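Local coordinates for hypothetical protein SP2199 (Streptococcus pneumoniae TIGR4, PDB 2IBO) that is of unknown function but may bind thiamine, as a member of the thiamine-binding protein family, at residues 1-11 with 70-81. Numbering follows the deposited sequence.
Sequences MKASIALQVLP and VFANVKINVGEI
Ala6 and Lys75 pair at the middle of two long antiparallel strands, 2-11 and 70-79, each giving its N-H to the other's carbonyl; Ala6 N to Lys75 O is 2.9 Å. Such two-way pairing recurs at Ser4 with Asn77, Gln8 with Asn73 and Leu10 with Phe71. The face bearing Ile5 and Leu7 is the apolar side, covered by helices 16-31 and 49-64. There Leu7, with CG anti to the backbone N (chi1 178°) and chi2 near 67°, brings CD1 to CG2 of Val74 at 3.7 Å, while CG1 of Val9 meets CG1 of Val70 at 3.8 Å. Ala3 CB rests on Val78 CG1 at 3.7 Å. Other subunits bury much of the opposite face. Here Gln8 and Asn73 run side by side, amide planes 63° apart, with Gln8 NE2 3.1 Å from Asn73 OD1 at too poor an angle for a hydrogen bond; Asn73 ND2 bonds to Asn73 OD1 of the fourth subunit. Lys75 NZ forms salt bridges with Glu42 of its own chain and with Glu42 of the third subunit. Against both packed faces, the loose, solvent side is the end at Lys2 and Glu80. Gly79 N reaches Lys2 O in a weak bond of 3.3 Å, and Lys2 NZ faces Glu80 OE1 across a long salt bridge of 3.5 Å. A water closes the gap, accepting from Lys2 NZ and donating to Glu80 OE2. Strand 2-11 is central in the ferredoxin-like sheet, and strand 70-79 pairs along its far edge with a strand of a second subunit. The ladder thus joins an apolar, helix-covered core to a mixed polar and apolar face on which the third and fourth subunits pack, with a charged, hydrated end where the pairing weakens.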
# COMPACT_ATOMS: atom_id res chain seq x y z
N MSE A 1 -6.50 -16.61 -13.95
CA MSE A 1 -6.36 -17.80 -13.06
C MSE A 1 -5.52 -17.52 -11.81
O MSE A 1 -6.00 -16.91 -10.86
CB MSE A 1 -5.76 -18.97 -13.83
CG MSE A 1 -5.58 -20.23 -13.00
SE MSE A 1 -4.82 -21.66 -14.07
CE MSE A 1 -3.08 -20.84 -14.44
N LYS A 2 -4.26 -17.95 -11.82
CA LYS A 2 -3.37 -17.77 -10.67
C LYS A 2 -3.37 -16.36 -10.10
O LYS A 2 -3.30 -15.37 -10.85
CB LYS A 2 -1.94 -18.18 -11.01
CG LYS A 2 -1.63 -19.64 -10.75
CD LYS A 2 -0.23 -20.02 -11.20
CE LYS A 2 -0.09 -19.92 -12.73
NZ LYS A 2 1.26 -20.30 -13.24
N ALA A 3 -3.46 -16.28 -8.77
CA ALA A 3 -3.47 -14.99 -8.09
C ALA A 3 -3.02 -15.08 -6.65
O ALA A 3 -3.13 -16.12 -6.02
CB ALA A 3 -4.85 -14.39 -8.15
N SER A 4 -2.48 -13.99 -6.14
CA SER A 4 -2.04 -13.95 -4.76
C SER A 4 -2.59 -12.65 -4.18
O SER A 4 -2.61 -11.63 -4.85
CB SER A 4 -0.52 -13.97 -4.68
OG SER A 4 -0.10 -14.31 -3.36
N ILE A 5 -3.06 -12.72 -2.94
CA ILE A 5 -3.67 -11.60 -2.24
C ILE A 5 -3.01 -11.46 -0.88
O ILE A 5 -2.84 -12.44 -0.17
CB ILE A 5 -5.18 -11.88 -2.03
CG1 ILE A 5 -5.90 -11.77 -3.37
CG2 ILE A 5 -5.78 -10.95 -0.99
CD1 ILE A 5 -5.69 -10.45 -4.04
N ALA A 6 -2.62 -10.24 -0.53
CA ALA A 6 -2.01 -9.98 0.76
C ALA A 6 -3.03 -9.09 1.47
O ALA A 6 -3.48 -8.09 0.91
CB ALA A 6 -0.70 -9.25 0.58
N LEU A 7 -3.43 -9.47 2.67
CA LEU A 7 -4.44 -8.68 3.38
C LEU A 7 -3.99 -8.19 4.76
O LEU A 7 -3.37 -8.94 5.54
CB LEU A 7 -5.75 -9.48 3.53
CG LEU A 7 -6.92 -8.82 4.29
CD1 LEU A 7 -7.47 -7.60 3.51
CD2 LEU A 7 -8.02 -9.86 4.52
N GLN A 8 -4.29 -6.93 5.02
CA GLN A 8 -3.98 -6.29 6.29
C GLN A 8 -5.21 -5.51 6.70
O GLN A 8 -5.66 -4.62 5.97
CB GLN A 8 -2.81 -5.31 6.18
CG GLN A 8 -2.61 -4.53 7.46
CD GLN A 8 -1.46 -3.54 7.37
OE1 GLN A 8 -0.97 -3.06 8.40
NE2 GLN A 8 -1.01 -3.23 6.15
N VAL A 9 -5.75 -5.84 7.85
CA VAL A 9 -6.93 -5.14 8.32
C VAL A 9 -6.57 -4.25 9.49
O VAL A 9 -6.07 -4.73 10.51
CB VAL A 9 -8.03 -6.12 8.77
CG1 VAL A 9 -9.18 -5.33 9.37
CG2 VAL A 9 -8.50 -6.97 7.59
N LEU A 10 -6.79 -2.96 9.31
CA LEU A 10 -6.53 -1.99 10.36
C LEU A 10 -7.87 -1.40 10.79
O LEU A 10 -8.35 -0.44 10.19
CB LEU A 10 -5.61 -0.87 9.89
CG LEU A 10 -4.19 -1.27 9.54
CD1 LEU A 10 -3.42 -0.03 9.13
CD2 LEU A 10 -3.53 -1.96 10.72
N PRO A 11 -8.50 -2.00 11.81
CA PRO A 11 -9.78 -1.47 12.26
C PRO A 11 -9.48 -0.20 13.05
O PRO A 11 -8.52 -0.15 13.82
CB PRO A 11 -10.32 -2.59 13.15
CG PRO A 11 -9.06 -3.12 13.79
CD PRO A 11 -8.08 -3.16 12.62
N VAL A 70 -13.70 0.12 9.25
CA VAL A 70 -12.66 -0.83 8.87
C VAL A 70 -11.87 -0.34 7.66
O VAL A 70 -12.45 0.04 6.63
CB VAL A 70 -13.26 -2.22 8.56
CG1 VAL A 70 -12.17 -3.21 8.24
CG2 VAL A 70 -14.04 -2.72 9.75
N PHE A 71 -10.55 -0.30 7.81
CA PHE A 71 -9.67 0.10 6.71
C PHE A 71 -8.77 -1.08 6.38
O PHE A 71 -8.25 -1.76 7.28
CB PHE A 71 -8.80 1.30 7.08
CG PHE A 71 -7.86 1.71 5.98
CD1 PHE A 71 -6.63 1.08 5.83
CD2 PHE A 71 -8.25 2.63 5.03
CE1 PHE A 71 -5.81 1.36 4.75
CE2 PHE A 71 -7.44 2.93 3.94
CZ PHE A 71 -6.22 2.28 3.80
N ALA A 72 -8.56 -1.33 5.10
CA ALA A 72 -7.73 -2.45 4.72
C ALA A 72 -6.78 -2.12 3.59
O ALA A 72 -7.10 -1.34 2.70
CB ALA A 72 -8.62 -3.65 4.32
N ASN A 73 -5.60 -2.72 3.65
CA ASN A 73 -4.59 -2.56 2.62
C ASN A 73 -4.64 -3.91 1.96
O ASN A 73 -4.62 -4.92 2.65
CB ASN A 73 -3.19 -2.37 3.21
CG ASN A 73 -2.91 -0.95 3.67
OD1 ASN A 73 -2.16 -0.73 4.62
ND2 ASN A 73 -3.50 0.03 2.98
N VAL A 74 -4.70 -3.94 0.64
CA VAL A 74 -4.71 -5.22 -0.05
C VAL A 74 -3.73 -5.15 -1.20
O VAL A 74 -3.60 -4.12 -1.86
CB VAL A 74 -6.10 -5.56 -0.62
CG1 VAL A 74 -6.08 -6.95 -1.23
CG2 VAL A 74 -7.14 -5.49 0.47
N LYS A 75 -3.02 -6.25 -1.42
CA LYS A 75 -2.07 -6.35 -2.52
C LYS A 75 -2.59 -7.49 -3.37
O LYS A 75 -2.90 -8.56 -2.85
CB LYS A 75 -0.68 -6.71 -2.03
CG LYS A 75 0.11 -5.56 -1.49
CD LYS A 75 1.39 -6.07 -0.85
CE LYS A 75 2.10 -4.95 -0.12
NZ LYS A 75 3.26 -5.49 0.64
N ILE A 76 -2.69 -7.25 -4.66
CA ILE A 76 -3.14 -8.29 -5.55
C ILE A 76 -2.06 -8.50 -6.58
O ILE A 76 -1.40 -7.55 -7.01
CB ILE A 76 -4.47 -7.92 -6.22
CG1 ILE A 76 -5.47 -7.48 -5.13
CG2 ILE A 76 -4.99 -9.12 -7.03
CD1 ILE A 76 -6.90 -7.30 -5.58
N ASN A 77 -1.85 -9.75 -6.95
CA ASN A 77 -0.86 -10.10 -7.96
C ASN A 77 -1.54 -11.16 -8.83
O ASN A 77 -1.82 -12.26 -8.37
CB ASN A 77 0.40 -10.66 -7.28
CG ASN A 77 1.50 -11.01 -8.26
OD1 ASN A 77 1.58 -10.45 -9.36
ND2 ASN A 77 2.37 -11.93 -7.87
N VAL A 78 -1.84 -10.79 -10.08
CA VAL A 78 -2.52 -11.69 -11.01
C VAL A 78 -1.77 -11.96 -12.30
O VAL A 78 -0.95 -11.13 -12.74
CB VAL A 78 -3.92 -11.14 -11.42
CG1 VAL A 78 -4.89 -11.32 -10.28
CG2 VAL A 78 -3.83 -9.65 -11.83
N GLY A 79 -2.07 -13.10 -12.91
CA GLY A 79 -1.44 -13.51 -14.15
C GLY A 79 -0.42 -14.60 -13.93
O GLY A 79 -0.54 -15.38 -12.98
N GLU A 80 0.58 -14.67 -14.81
CA GLU A 80 1.62 -15.69 -14.67
C GLU A 80 2.56 -15.21 -13.57
O GLU A 80 3.64 -14.70 -13.84
CB GLU A 80 2.37 -15.88 -15.99
CG GLU A 80 1.61 -16.71 -17.01
CD GLU A 80 1.19 -18.09 -16.49
OE1 GLU A 80 0.18 -18.18 -15.75
OE2 GLU A 80 1.89 -19.08 -16.80
N ILE A 81 2.11 -15.40 -12.34
CA ILE A 81 2.82 -14.99 -11.14
C ILE A 81 3.60 -16.13 -10.50
O ILE A 81 3.22 -17.30 -10.63
CB ILE A 81 1.82 -14.41 -10.11
CG1 ILE A 81 0.71 -15.43 -9.78
CG2 ILE A 81 1.08 -13.24 -10.73
CD1 ILE A 81 0.98 -16.33 -8.61
O HOH W 1 0.18 -20.95 -15.97